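Glucose-1-phosphate thymidylyltransferase (Bacillus anthracis, PDB 4ECM) catalyses the transfer of a thymidylyl group from dTTP to glucose-1-phosphate, releasing pyrophosphate and giving dTDP-glucose, the first step of dTDP-L-rhamnose biosynthesis. Local coordinates at residues Tyr59-Tyr63 / Ile260-Phe266; Pro141-Glu145 / Asn235-Gly239; Met25-Ile29 / Cys117-Val121; Tyr196-Val202 / Ile222-Tyr226. All coordinates share one frame; numbering follows the deposited sequence. Where two conformers were deposited one is given.

Contact 1. Residues Tyr59-Tyr63 / Ile260-Phe266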
loop_
_atom_site.group_PDB
_atom_site.type_symbol
_atom_site.label_atom_id
_atom_site.label_comp_id
_atom_site.label_asym_id
_atom_site.label_seq_id
_atom_site.Cartn_x
_atom_site.Cartn_y
_atom_site.Cartn_z
ATOM N N TYR A 59 -16.353 -10.654 -2.066
ATOM C CA TYR A 59 -16.346 -12.114 -2.196
ATOM C C TYR A 59 -17.724 -12.645 -2.553
ATOM O O TYR A 59 -17.831 -13.654 -3.229
ATOM C CB TYR A 59 -15.895 -12.809 -0.909
ATOM C CG TYR A 59 -14.403 -12.990 -0.719
ATOM C CD1 TYR A 59 -13.486 -12.099 -1.258
ATOM C CD2 TYR A 59 -13.913 -14.019 0.092
ATOM C CE1 TYR A 59 -12.117 -12.257 -1.046
ATOM C CE2 TYR A 59 -12.549 -14.179 0.312
ATOM C CZ TYR A 59 -11.661 -13.290 -0.257
ATOM O OH TYR A 59 -10.318 -13.449 -0.054
ATOM N N HIS A 60 -18.766 -11.980 -2.080
ATOM C CA HIS A 60 -20.133 -12.431 -2.337
ATOM C C HIS A 60 -20.439 -12.429 -3.836
ATOM O O HIS A 60 -20.990 -13.393 -4.344
ATOM C CB HIS A 60 -21.160 -11.595 -1.559
ATOM C CG HIS A 60 -21.042 -11.738 -0.075
ATOM N ND1 HIS A 60 -21.838 -12.591 0.656
ATOM C CD2 HIS A 60 -20.178 -11.180 0.809
ATOM C CE1 HIS A 60 -21.492 -12.530 1.932
ATOM N NE2 HIS A 60 -20.478 -11.689 2.052
ATOM N N ALA A 61 -20.034 -11.370 -4.528
ATOM C CA ALA A 61 -20.274 -11.243 -5.958
ATOM C C ALA A 61 -19.486 -12.296 -6.734
ATOM O O ALA A 61 -19.998 -12.910 -7.692
ATOM C CB ALA A 61 -19.924 -9.843 -6.420
ATOM N N VAL A 62 -18.250 -12.524 -6.307
ATOM C CA VAL A 62 -17.395 -13.532 -6.931
ATOM C C VAL A 62 -18.053 -14.926 -6.800
ATOM O O VAL A 62 -18.177 -15.652 -7.779
ATOM C CB VAL A 62 -15.980 -13.535 -6.305
ATOM C CG1 VAL A 62 -15.143 -14.704 -6.837
ATOM C CG2 VAL A 62 -15.263 -12.167 -6.549
ATOM N N TYR A 63 -18.511 -15.266 -5.594
ATOM C CA TYR A 63 -19.123 -16.562 -5.357
ATOM C C TYR A 63 -20.420 -16.713 -6.176
ATOM O O TYR A 63 -20.684 -17.792 -6.696
ATOM C CB TYR A 63 -19.399 -16.757 -3.865
ATOM C CG TYR A 63 -19.748 -18.195 -3.467
ATOM C CD1 TYR A 63 -18.737 -19.126 -3.216
ATOM C CD2 TYR A 63 -21.069 -18.609 -3.321
ATOM C CE1 TYR A 63 -19.033 -20.427 -2.847
ATOM C CE2 TYR A 63 -21.380 -19.916 -2.956
ATOM C CZ TYR A 63 -20.356 -20.817 -2.719
ATOM O OH TYR A 63 -20.630 -22.111 -2.349
ATOM N N ILE A 260 -23.561 -17.307 5.924
ATOM C CA ILE A 260 -23.075 -17.574 4.578
ATOM C C ILE A 260 -21.662 -18.151 4.677
ATOM O O ILE A 260 -20.770 -17.545 5.280
ATOM C CB ILE A 260 -23.114 -16.321 3.686
ATOM C CG1 ILE A 260 -24.575 -15.936 3.386
ATOM C CG2 ILE A 260 -22.357 -16.566 2.366
ATOM C CD1 ILE A 260 -24.727 -14.579 2.723
ATOM N N ASN A 261 -21.482 -19.320 4.064
ATOM C CA ASN A 261 -20.219 -20.048 4.070
ATOM C C ASN A 261 -19.794 -20.374 2.638
ATOM O O ASN A 261 -20.545 -21.012 1.894
ATOM C CB ASN A 261 -20.406 -21.354 4.852
ATOM C CG ASN A 261 -19.115 -22.136 5.029
ATOM O OD1 ASN A 261 -18.010 -21.627 4.797
ATOM N ND2 ASN A 261 -19.248 -23.384 5.480
ATOM N N PHE A 262 -18.593 -19.956 2.255
ATOM C CA PHE A 262 -18.116 -20.205 0.904
ATOM C C PHE A 262 -17.137 -21.371 0.811
ATOM O O PHE A 262 -16.552 -21.611 -0.248
ATOM C CB PHE A 262 -17.476 -18.938 0.300
ATOM C CG PHE A 262 -18.423 -17.784 0.148
ATOM C CD1 PHE A 262 -19.711 -17.976 -0.291
ATOM C CD2 PHE A 262 -18.002 -16.495 0.399
ATOM C CE1 PHE A 262 -20.579 -16.910 -0.436
ATOM C CE2 PHE A 262 -18.857 -15.427 0.254
ATOM C CZ PHE A 262 -20.148 -15.637 -0.173
ATOM N N GLY A 263 -16.933 -22.088 1.899
ATOM C CA GLY A 263 -16.021 -23.221 1.857
ATOM C C GLY A 263 -14.564 -22.814 1.932
ATOM O O GLY A 263 -14.230 -21.616 1.938
ATOM N N LYS A 264 -13.694 -23.819 1.939
ATOM C CA LYS A 264 -12.264 -23.595 2.141
ATOM C C LYS A 264 -11.528 -22.835 1.054
ATOM O O LYS A 264 -10.454 -22.313 1.330
ATOM C CB LYS A 264 -11.527 -24.901 2.461
ATOM C CG LYS A 264 -11.494 -25.922 1.353
ATOM C CD LYS A 264 -10.502 -27.042 1.705
ATOM C CE LYS A 264 -10.472 -28.141 0.645
ATOM N NZ LYS A 264 -9.430 -29.173 0.944
ATOM N N GLN A 265 -12.064 -22.757 -0.163
ATOM C CA GLN A 265 -11.382 -21.965 -1.197
ATOM C C GLN A 265 -11.362 -20.466 -0.860
ATOM O O GLN A 265 -10.415 -19.764 -1.218
ATOM C CB GLN A 265 -11.978 -22.169 -2.593
ATOM C CG GLN A 265 -11.477 -23.424 -3.304
ATOM C CD GLN A 265 -11.821 -23.414 -4.779
ATOM O OE1 GLN A 265 -12.975 -23.225 -5.149
ATOM N NE2 GLN A 265 -10.819 -23.627 -5.631
ATOM N N PHE A 266 -12.402 -19.996 -0.167
ATOM C CA PHE A 266 -12.536 -18.589 0.214
ATOM C C PHE A 266 -12.097 -18.328 1.659
ATOM O O PHE A 266 -12.115 -17.196 2.113
ATOM C CB PHE A 266 -13.982 -18.142 0.026
ATOM C CG PHE A 266 -14.440 -18.124 -1.419
ATOM C CD1 PHE A 266 -14.687 -16.923 -2.068
ATOM C CD2 PHE A 266 -14.623 -19.307 -2.123
ATOM C CE1 PHE A 266 -15.110 -16.907 -3.380
ATOM C CE2 PHE A 266 -15.039 -19.297 -3.432
ATOM C CZ PHE A 266 -15.281 -18.104 -4.068
HETATM O O HOH W 1 -9.600 -15.805 1.132
HETATM O O HOH W 2 -22.671 -22.096 -0.472
#
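Tyr63 lies against two phenylalanines of 260-266, ring on ring. With Phe262 it forms an offset stack, centroids 4.2 Å apart and planes 28° from parallel, in which Tyr63 CB also sits over the Phe262 face (CH-pi). Toward Phe266 the same ring turns its edge, meeting the face in an edge-to-face pair with planes at 74°. Tyr63 CG stands anti to the backbone N (chi1 -167°), which swings the ring across to both partners. Phe262 in turn points its edge at the face of His60, and Phe266 its edge at Tyr59.

Aliphatic contacts fill in around the rings: Ile260 CD1 reaches the His60 edge at CE1 (3.9 Å), and Val62 CG1 lies 4.1 Å from Phe266 CE1.

Polar groups are served by water and nearby backbone. One water, 2.7 Å from Tyr59 OH, donates to Phe266 O, while His60 NE2 bonds to Val52 O. Asn261 OD1 accepts from Gly263 N in an Asx turn; at Gly263's backbone angles a CB would press on Phe262 O, so glycine is needed. Rings suit the place because each offers a face to one neighbour and an edge to another, forming an aromatic cluster that fastens the C-terminal tail to helix 57-67.

Contact 2. Residues Pro141-Glu145 / Asn235-Gly239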
loop_
_atom_site.group_PDB
_atom_site.type_symbol
_atom_site.label_atom_id
_atom_site.label_comp_id
_atom_site.label_asym_id
_atom_site.label_seq_id
_atom_site.Cartn_x
_atom_site.Cartn_y
_atom_site.Cartn_z
ATOM N N PRO A 141 -30.736 -19.735 -12.195
ATOM C CA PRO A 141 -32.021 -19.822 -12.895
ATOM C C PRO A 141 -32.260 -18.661 -13.849
ATOM O O PRO A 141 -32.838 -18.856 -14.925
ATOM C CB PRO A 141 -33.051 -19.826 -11.756
ATOM C CG PRO A 141 -32.303 -20.407 -10.582
ATOM C CD PRO A 141 -30.881 -19.889 -10.733
ATOM N N TYR A 142 -31.790 -17.476 -13.463
ATOM C CA TYR A 142 -31.948 -16.280 -14.276
ATOM C C TYR A 142 -30.980 -16.288 -15.466
ATOM O O TYR A 142 -31.354 -15.901 -16.590
ATOM C CB TYR A 142 -31.729 -15.037 -13.427
ATOM C CG TYR A 142 -32.528 -15.049 -12.142
ATOM C CD1 TYR A 142 -33.920 -15.159 -12.163
ATOM C CD2 TYR A 142 -31.895 -14.934 -10.913
ATOM C CE1 TYR A 142 -34.659 -15.176 -10.980
ATOM C CE2 TYR A 142 -32.622 -14.934 -9.717
ATOM C CZ TYR A 142 -33.991 -15.055 -9.757
ATOM O OH TYR A 142 -34.688 -15.069 -8.596
ATOM N N VAL A 143 -29.756 -16.740 -15.226
ATOM C CA VAL A 143 -28.769 -16.833 -16.285
ATOM C C VAL A 143 -29.231 -17.859 -17.343
ATOM O O VAL A 143 -29.136 -17.603 -18.531
ATOM C CB VAL A 143 -27.381 -17.189 -15.741
ATOM C CG1 VAL A 143 -26.410 -17.479 -16.880
ATOM C CG2 VAL A 143 -26.869 -16.072 -14.845
ATOM N N GLU A 144 -29.767 -18.990 -16.898
ATOM C CA GLU A 144 -30.283 -20.019 -17.809
ATOM C C GLU A 144 -31.419 -19.507 -18.680
ATOM O O GLU A 144 -31.466 -19.817 -19.874
ATOM C CB GLU A 144 -30.752 -21.251 -17.032
ATOM C CG GLU A 144 -29.619 -22.022 -16.404
ATOM C CD GLU A 144 -30.094 -23.151 -15.496
ATOM O OE1 GLU A 144 -31.295 -23.177 -15.131
ATOM O OE2 GLU A 144 -29.248 -24.000 -15.148
ATOM N N GLU A 145 -32.349 -18.758 -18.090
ATOM C CA GLU A 145 -33.432 -18.166 -18.873
ATOM C C GLU A 145 -32.886 -17.193 -19.878
ATOM O O GLU A 145 -33.308 -17.189 -21.031
ATOM C CB GLU A 145 -34.438 -17.397 -18.029
ATOM C CG GLU A 145 -35.552 -18.200 -17.448
ATOM C CD GLU A 145 -36.616 -17.318 -16.772
ATOM O OE1 GLU A 145 -36.826 -16.154 -17.192
ATOM O OE2 GLU A 145 -37.251 -17.816 -15.826
ATOM N N ASN A 235 -37.435 -10.640 -13.971
ATOM C CA ASN A 235 -37.827 -11.656 -13.024
ATOM C C ASN A 235 -37.844 -11.040 -11.638
ATOM O O ASN A 235 -37.005 -10.204 -11.312
ATOM C CB ASN A 235 -36.860 -12.834 -12.999
ATOM C CG ASN A 235 -36.743 -13.528 -14.322
ATOM O OD1 ASN A 235 -36.118 -13.014 -15.250
ATOM N ND2 ASN A 235 -37.279 -14.743 -14.400
ATOM N N GLU A 236 -38.809 -11.451 -10.831
ATOM C CA GLU A 236 -38.875 -11.021 -9.462
ATOM C C GLU A 236 -38.060 -12.010 -8.665
ATOM O O GLU A 236 -38.226 -13.210 -8.816
ATOM C CB GLU A 236 -40.313 -11.025 -8.962
ATOM C CG GLU A 236 -41.225 -10.093 -9.730
ATOM C CD GLU A 236 -42.632 -10.025 -9.130
ATOM O OE1 GLU A 236 -42.758 -9.905 -7.883
ATOM O OE2 GLU A 236 -43.598 -10.062 -9.924
ATOM N N MET A 237 -37.176 -11.504 -7.825
ATOM C CA MET A 237 -36.332 -12.345 -6.994
ATOM C C MET A 237 -37.124 -12.937 -5.863
ATOM O O MET A 237 -38.150 -12.391 -5.480
ATOM C CB MET A 237 -35.186 -11.535 -6.386
ATOM C CG MET A 237 -34.080 -11.169 -7.375
ATOM S SD MET A 237 -32.726 -10.348 -6.523
ATOM C CE MET A 237 -31.478 -10.402 -7.785
ATOM N N SER A 238 -36.675 -14.083 -5.346
ATOM C CA SER A 238 -37.420 -14.819 -4.301
ATOM C C SER A 238 -36.982 -14.620 -2.839
ATOM O O SER A 238 -37.823 -14.622 -1.945
ATOM C CB SER A 238 -37.386 -16.311 -4.620
ATOM O OG SER A 238 -36.055 -16.740 -4.822
ATOM N N GLY A 239 -35.683 -14.472 -2.592
ATOM C CA GLY A 239 -35.191 -14.311 -1.224
ATOM C C GLY A 239 -34.902 -12.867 -0.865
ATOM O O GLY A 239 -35.491 -11.950 -1.444
HETATM O O HOH W 3 -37.352 -16.079 -8.499
#
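Tyr142 reaches from helix 140-147 along Asn235 to the turn after strand 232-236, and its side chain can be followed outward. CB leaves the helix toward the strand. Farther out, CD1 and CE1 run past Asn235, whose CB lies 3.8 Å from Tyr142 CE1; the ring and the amide are inclined by 60°. At the tip, Tyr142 OH comes within 3.6 Å of Met237 CA. This hydroxyl hydrogen-bonds to Asp137 OD2 and also accepts from a water at 2.9 Å, which donates its other hydrogen to Glu236 O. A tyrosine suits the place because its ring is buried against Asn235 and Leu156 while its hydroxyl reaches a polar turn.

One helical turn on, the extended Glu145 side chain meets the Asn235 amide. Asn235 ND2 donates to Glu145 OE1 (3.2 Å) almost straight, at 171°; the acceptor lies in the amide plane, but the hydrogen arrives from above the carboxylate plane. Lys154 holds the pair together: its NZ makes a salt bridge with Glu145 OE1 and a hydrogen bond with Asn235 OD1, so the amide uses both ends. Here helix 140-147 packs on the sheet of the nucleotidyltransferase fold, beside the parallel pair 153-159 and 232-236.

Contact 3. Residues Met25-Ile29 / Cys117-Val121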
loop_
_atom_site.group_PDB
_atom_site.type_symbol
_atom_site.label_atom_id
_atom_site.label_comp_id
_atom_site.label_asym_id
_atom_site.label_seq_id
_atom_site.Cartn_x
_atom_site.Cartn_y
_atom_site.Cartn_z
ATOM N N MET A 25 -20.469 -16.822 -21.510
ATOM C CA MET A 25 -21.023 -15.845 -20.560
ATOM C C MET A 25 -19.922 -15.297 -19.659
ATOM O O MET A 25 -19.292 -16.050 -18.917
ATOM C CB MET A 25 -22.104 -16.500 -19.705
ATOM C CG MET A 25 -22.932 -15.541 -18.839
ATOM S SD MET A 25 -24.343 -14.703 -19.618
ATOM C CE MET A 25 -25.292 -16.065 -20.209
ATOM N N LYS A 26 -19.698 -13.985 -19.727
ATOM C CA LYS A 26 -18.674 -13.335 -18.918
ATOM C C LYS A 26 -19.298 -12.719 -17.678
ATOM O O LYS A 26 -20.494 -12.440 -17.651
ATOM C CB LYS A 26 -18.001 -12.218 -19.725
ATOM C CG LYS A 26 -17.307 -12.649 -21.048
ATOM C CD LYS A 26 -16.003 -13.369 -20.820
ATOM C CE LYS A 26 -15.397 -13.891 -22.146
ATOM N NZ LYS A 26 -15.174 -12.850 -23.188
ATOM N N GLY A 27 -18.462 -12.475 -16.672
ATOM C CA GLY A 27 -18.870 -11.824 -15.430
ATOM C C GLY A 27 -18.181 -10.467 -15.248
ATOM O O GLY A 27 -17.016 -10.297 -15.612
ATOM N N ILE A 28 -18.908 -9.506 -14.685
ATOM C CA ILE A 28 -18.398 -8.168 -14.425
ATOM C C ILE A 28 -18.804 -7.728 -13.025
ATOM O O ILE A 28 -19.975 -7.788 -12.677
ATOM C CB ILE A 28 -18.951 -7.165 -15.443
ATOM C CG1 ILE A 28 -18.513 -7.564 -16.871
ATOM C CG2 ILE A 28 -18.483 -5.754 -15.112
ATOM C CD1 ILE A 28 -19.179 -6.772 -17.975
ATOM N N ILE A 29 -17.834 -7.335 -12.202
ATOM C CA ILE A 29 -18.140 -6.814 -10.868
ATOM C C ILE A 29 -17.671 -5.367 -10.861
ATOM O O ILE A 29 -16.492 -5.090 -11.093
ATOM C CB ILE A 29 -17.438 -7.570 -9.717
ATOM C CG1 ILE A 29 -17.766 -9.057 -9.749
ATOM C CG2 ILE A 29 -17.873 -6.979 -8.349
ATOM C CD1 ILE A 29 -17.030 -9.875 -8.691
ATOM N N CYS A 117 -15.443 -2.434 -20.095
ATOM C CA CYS A 117 -15.422 -3.880 -20.295
ATOM C C CYS A 117 -15.752 -4.307 -21.724
ATOM O O CYS A 117 -15.885 -5.488 -21.994
ATOM C CB CYS A 117 -16.440 -4.525 -19.349
ATOM S SG CYS A 117 -16.313 -4.029 -17.644
ATOM N N GLU A 118 -15.885 -3.359 -22.639
ATOM C CA GLU A 118 -16.256 -3.682 -24.024
ATOM C C GLU A 118 -15.383 -4.772 -24.678
ATOM O O GLU A 118 -15.891 -5.807 -25.130
ATOM C CB GLU A 118 -16.247 -2.406 -24.897
ATOM C CG GLU A 118 -16.651 -2.684 -26.375
ATOM C CD GLU A 118 -16.815 -1.415 -27.225
ATOM O OE1 GLU A 118 -16.671 -0.286 -26.709
ATOM O OE2 GLU A 118 -17.113 -1.563 -28.427
ATOM N N ASP A 119 -14.079 -4.537 -24.732
ATOM C CA ASP A 119 -13.152 -5.482 -25.376
ATOM C C ASP A 119 -13.111 -6.837 -24.663
ATOM O O ASP A 119 -13.056 -7.877 -25.305
ATOM C CB ASP A 119 -11.746 -4.879 -25.468
ATOM C CG ASP A 119 -11.668 -3.684 -26.440
ATOM O OD1 ASP A 119 -12.588 -3.489 -27.265
ATOM O OD2 ASP A 119 -10.659 -2.952 -26.389
ATOM N N PHE A 120 -13.156 -6.811 -23.340
ATOM C CA PHE A 120 -13.175 -8.032 -22.550
ATOM C C PHE A 120 -14.375 -8.927 -22.902
ATOM O O PHE A 120 -14.225 -10.133 -23.030
ATOM C CB PHE A 120 -13.219 -7.684 -21.066
ATOM C CG PHE A 120 -13.404 -8.877 -20.160
ATOM C CD1 PHE A 120 -12.339 -9.725 -19.872
ATOM C CD2 PHE A 120 -14.629 -9.134 -19.576
ATOM C CE1 PHE A 120 -12.506 -10.823 -19.025
ATOM C CE2 PHE A 120 -14.808 -10.208 -18.721
ATOM C CZ PHE A 120 -13.747 -11.063 -18.446
ATOM N N VAL A 121 -15.553 -8.333 -23.064
ATOM C CA VAL A 121 -16.752 -9.111 -23.362
ATOM C C VAL A 121 -16.814 -9.555 -24.830
ATOM O O VAL A 121 -17.238 -10.667 -25.116
ATOM C CB VAL A 121 -18.043 -8.351 -22.960
ATOM C CG1 VAL A 121 -19.294 -9.094 -23.446
ATOM C CG2 VAL A 121 -18.094 -8.173 -21.467
#
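Lys26 and Ile28 face helix 118-121 from strand 25-30, whose backbone is extended throughout residues 25-29. The other segment begins with Cys117 at the N-cap position, and its short helix is closed by Val121 N donating to Cys117 O at 3.1 Å. The backbones approach most nearly at Lys26 and Val121, with CA atoms 6.4 Å apart, while Ile28 lies nearest Cys117 at the helix start. Between them Gly27 has no side chain, and its carbonyl O comes within 3.8 Å of Phe120 CE2.

The Lys26 side chain bends twice, at chi2 (-75°) and chi4 (56°), and this folds it back over the helix end. On the way its CB and CD run along Phe120, CB lying 3.9 Å from CE2. Its ammonium then donates to Phe120 O at 2.9 Å from NZ, in the carbonyl plane, and also forms a salt bridge with Asp124. NZ stands almost squarely above the Phe120 ring, but at a distance that allows at most a weak cation-pi attraction. Lysine suits a place that needs a long aliphatic stem beside a ring and a charge at a helix C-terminal carbonyl.

Farther along the strand the contact is apolar. Ile28 uses both branches: CG2 touches Cys117 SG (3.8 Å), and CD1 reaches Val121 CG2 at 3.9 Å. Isoleucine and cysteine suit this buried, apolar surface.

Strand 25-30 lies between parallel strands 72-77 and 125-130, and segment 117-121 packs over them: Cys117 and Phe120 touch Met74, and Val121 touches Met126. Helix 57-67 contacts the strand through Ile29.

Contact 4. Residues Tyr196-Val202 / Ile222-Tyr226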
loop_
_atom_site.group_PDB
_atom_site.type_symbol
_atom_site.label_atom_id
_atom_site.label_comp_id
_atom_site.label_asym_id
_atom_site.label_seq_id
_atom_site.Cartn_x
_atom_site.Cartn_y
_atom_site.Cartn_z
ATOM N N TYR A 196 -27.492 -7.187 -13.473
ATOM C CA TYR A 196 -27.939 -6.989 -14.841
ATOM C C TYR A 196 -27.396 -8.063 -15.787
ATOM O O TYR A 196 -26.231 -8.463 -15.697
ATOM C CB TYR A 196 -27.457 -5.614 -15.329
ATOM C CG TYR A 196 -27.769 -4.494 -14.367
ATOM C CD1 TYR A 196 -29.059 -4.002 -14.235
ATOM C CD2 TYR A 196 -26.778 -3.926 -13.590
ATOM C CE1 TYR A 196 -29.348 -2.985 -13.343
ATOM C CE2 TYR A 196 -27.061 -2.899 -12.700
ATOM C CZ TYR A 196 -28.340 -2.437 -12.581
ATOM O OH TYR A 196 -28.615 -1.428 -11.685
ATOM N N LEU A 197 -28.249 -8.534 -16.691
ATOM C CA LEU A 197 -27.826 -9.501 -17.677
ATOM C C LEU A 197 -27.990 -8.823 -19.025
ATOM O O LEU A 197 -29.100 -8.396 -19.367
ATOM C CB LEU A 197 -28.607 -10.815 -17.576
ATOM C CG LEU A 197 -28.518 -11.552 -16.221
ATOM C CD1 LEU A 197 -29.524 -10.979 -15.209
ATOM C CD2 LEU A 197 -28.759 -13.026 -16.360
ATOM N N TYR A 198 -26.878 -8.692 -19.765
ATOM C CA TYR A 198 -26.859 -7.992 -21.072
ATOM C C TYR A 198 -26.201 -8.768 -22.214
ATOM O O TYR A 198 -25.342 -9.629 -21.986
ATOM C CB TYR A 198 -26.071 -6.679 -20.982
ATOM C CG TYR A 198 -26.599 -5.626 -20.038
ATOM C CD1 TYR A 198 -27.889 -5.136 -20.171
ATOM C CD2 TYR A 198 -25.782 -5.061 -19.074
ATOM C CE1 TYR A 198 -28.381 -4.158 -19.329
ATOM C CE2 TYR A 198 -26.263 -4.052 -18.216
ATOM C CZ TYR A 198 -27.571 -3.612 -18.353
ATOM O OH TYR A 198 -28.081 -2.631 -17.530
ATOM N N ASP A 199 -26.620 -8.461 -23.446
ATOM C CA ASP A 199 -25.938 -8.983 -24.610
ATOM C C ASP A 199 -24.899 -7.913 -24.975
ATOM O O ASP A 199 -24.873 -6.833 -24.384
ATOM C CB ASP A 199 -26.880 -9.342 -25.776
ATOM C CG ASP A 199 -27.620 -8.148 -26.371
ATOM O OD1 ASP A 199 -27.328 -6.992 -26.024
ATOM O OD2 ASP A 199 -28.509 -8.392 -27.217
ATOM N N SER A 200 -24.048 -8.202 -25.950
ATOM C CA SER A 200 -22.955 -7.290 -26.294
ATOM C C SER A 200 -23.390 -5.960 -26.926
ATOM O O SER A 200 -22.556 -5.082 -27.120
ATOM C CB SER A 200 -21.964 -7.993 -27.222
ATOM O OG SER A 200 -22.591 -8.305 -28.450
ATOM N N LYS A 201 -24.673 -5.790 -27.214
ATOM C CA LYS A 201 -25.142 -4.555 -27.825
ATOM C C LYS A 201 -25.128 -3.379 -26.861
ATOM O O LYS A 201 -25.198 -2.227 -27.287
ATOM C CB LYS A 201 -26.547 -4.731 -28.414
ATOM C CG LYS A 201 -26.593 -5.729 -29.581
ATOM C CD LYS A 201 -27.943 -5.710 -30.311
ATOM C CE LYS A 201 -27.938 -6.660 -31.533
ATOM N NZ LYS A 201 -29.292 -6.793 -32.184
ATOM N N VAL A 202 -25.011 -3.657 -25.563
ATOM C CA VAL A 202 -25.026 -2.595 -24.573
ATOM C C VAL A 202 -23.899 -1.575 -24.801
ATOM O O VAL A 202 -24.085 -0.367 -24.577
ATOM C CB VAL A 202 -24.967 -3.159 -23.137
ATOM C CG1 VAL A 202 -23.678 -3.949 -22.910
ATOM C CG2 VAL A 202 -25.116 -2.034 -22.092
ATOM N N ILE A 222 -29.840 2.760 -19.950
ATOM C CA ILE A 222 -29.513 1.564 -20.712
ATOM C C ILE A 222 -30.668 0.570 -20.649
ATOM O O ILE A 222 -31.082 0.005 -21.668
ATOM C CB ILE A 222 -28.249 0.888 -20.166
ATOM C CG1 ILE A 222 -27.018 1.725 -20.493
ATOM C CG2 ILE A 222 -28.090 -0.530 -20.735
ATOM C CD1 ILE A 222 -25.751 1.232 -19.767
ATOM N N ASN A 223 -31.189 0.350 -19.447
ATOM C CA ASN A 223 -32.310 -0.573 -19.285
ATOM C C ASN A 223 -33.546 -0.099 -20.071
ATOM O O ASN A 223 -34.225 -0.915 -20.701
ATOM C CB ASN A 223 -32.572 -0.833 -17.802
ATOM C CG ASN A 223 -31.387 -1.519 -17.139
ATOM O OD1 ASN A 223 -30.672 -2.270 -17.806
ATOM N ND2 ASN A 223 -31.163 -1.269 -15.837
ATOM N N ASN A 224 -33.802 1.207 -20.079
ATOM C CA ASN A 224 -34.923 1.752 -20.854
ATOM C C ASN A 224 -34.705 1.624 -22.384
ATOM O O ASN A 224 -35.663 1.443 -23.131
ATOM C CB ASN A 224 -35.225 3.213 -20.458
ATOM C CG ASN A 224 -36.058 3.327 -19.171
ATOM O OD1 ASN A 224 -36.938 2.510 -18.929
ATOM N ND2 ASN A 224 -35.805 4.370 -18.375
ATOM N N TRP A 225 -33.451 1.721 -22.841
ATOM C CA TRP A 225 -33.119 1.568 -24.268
ATOM C C TRP A 225 -33.504 0.164 -24.710
ATOM O O TRP A 225 -34.202 -0.016 -25.710
ATOM C CB TRP A 225 -31.621 1.856 -24.523
ATOM C CG TRP A 225 -31.141 1.553 -25.924
ATOM C CD1 TRP A 225 -31.424 2.259 -27.062
ATOM C CD2 TRP A 225 -30.264 0.473 -26.328
ATOM N NE1 TRP A 225 -30.803 1.679 -28.141
ATOM C CE2 TRP A 225 -30.084 0.585 -27.726
ATOM C CE3 TRP A 225 -29.621 -0.581 -25.643
ATOM C CZ2 TRP A 225 -29.279 -0.316 -28.462
ATOM C CZ3 TRP A 225 -28.830 -1.473 -26.371
ATOM C CH2 TRP A 225 -28.677 -1.337 -27.773
ATOM N N TYR A 226 -33.067 -0.840 -23.956
ATOM C CA TYR A 226 -33.459 -2.221 -24.258
ATOM C C TYR A 226 -34.977 -2.407 -24.185
ATOM O O TYR A 226 -35.552 -3.142 -24.983
ATOM C CB TYR A 226 -32.827 -3.196 -23.291
ATOM C CG TYR A 226 -31.400 -3.618 -23.568
ATOM C CD1 TYR A 226 -31.115 -4.563 -24.552
ATOM C CD2 TYR A 226 -30.355 -3.158 -22.785
ATOM C CE1 TYR A 226 -29.820 -5.006 -24.772
ATOM C CE2 TYR A 226 -29.047 -3.597 -22.992
ATOM C CZ TYR A 226 -28.786 -4.520 -23.985
ATOM O OH TYR A 226 -27.493 -4.971 -24.181
#
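Two tyrosine hydroxyls, one from each segment, donate across the contact. Tyr198 OH gives its hydrogen to Asn223 OD1 at 2.6 Å; the donor is tilted out of the carbonyl plane, and the carboxamide is nearly coplanar with the ring. The other end of that amide, ND2, lies against Tyr196 CE1 (3.5 Å). The Tyr196 side chain is about 4 Å from the bound dTDP-glucose, so Asn223 packs on a residue beside the ligand.

In the reverse direction Tyr226 OH donates to Asp199 OD1 at 2.7 Å, arriving on the anti side of the carboxylate. The same oxygen accepts from Lys201 N (3.1 Å), a capping bond that meets it from the opposite face. Asp199 OD2 is bonded to Gly152 N, so both carboxylate oxygens are satisfied. Aspartate suits this turn before helix 202-206, short enough to cap it and with two oxygens that together take three donors.

The tyrosine rings run nearly parallel, planes 10° apart, but barely overlap, with Tyr198 CD1 3.4 Å from Tyr226 CE2. Trp225 covers a face of Tyr226 and brings its CH2 to 3.6 Å from Lys201 O. Beside them Val202 CG2 meets Ile222 CG2 at 3.6 Å.

Helix 219-228 thus lies on the end of strand 190-198, their local axes at 49°. Leu114 of helix 110-115 touches Tyr198 and Val202, while Asn223 and Tyr226 reach strand 153-159.

Overall arrangement
From the N terminus, strand 25-30 enters contact 3, which closes a loop when the chain reaches helix 118-121. Contact 1 opens inside that loop, at helix 57-67, and closes only near the C terminus, so the two cross; they touch where Val62 and Ala61 pack on Ile29. Contact 2 then opens at helix 140-147 and closes at the end of strand 232-236 and the turn that follows, with contact 4 nested inside it and both inside contact 1. Val143 links contact 2 to Met25 of contact 3 and to Leu197 of contact 4. Contacts 2, 3 and 4 all reach the central mixed sheet, while contact 1 brings the C-terminal tail back to the N-terminal half.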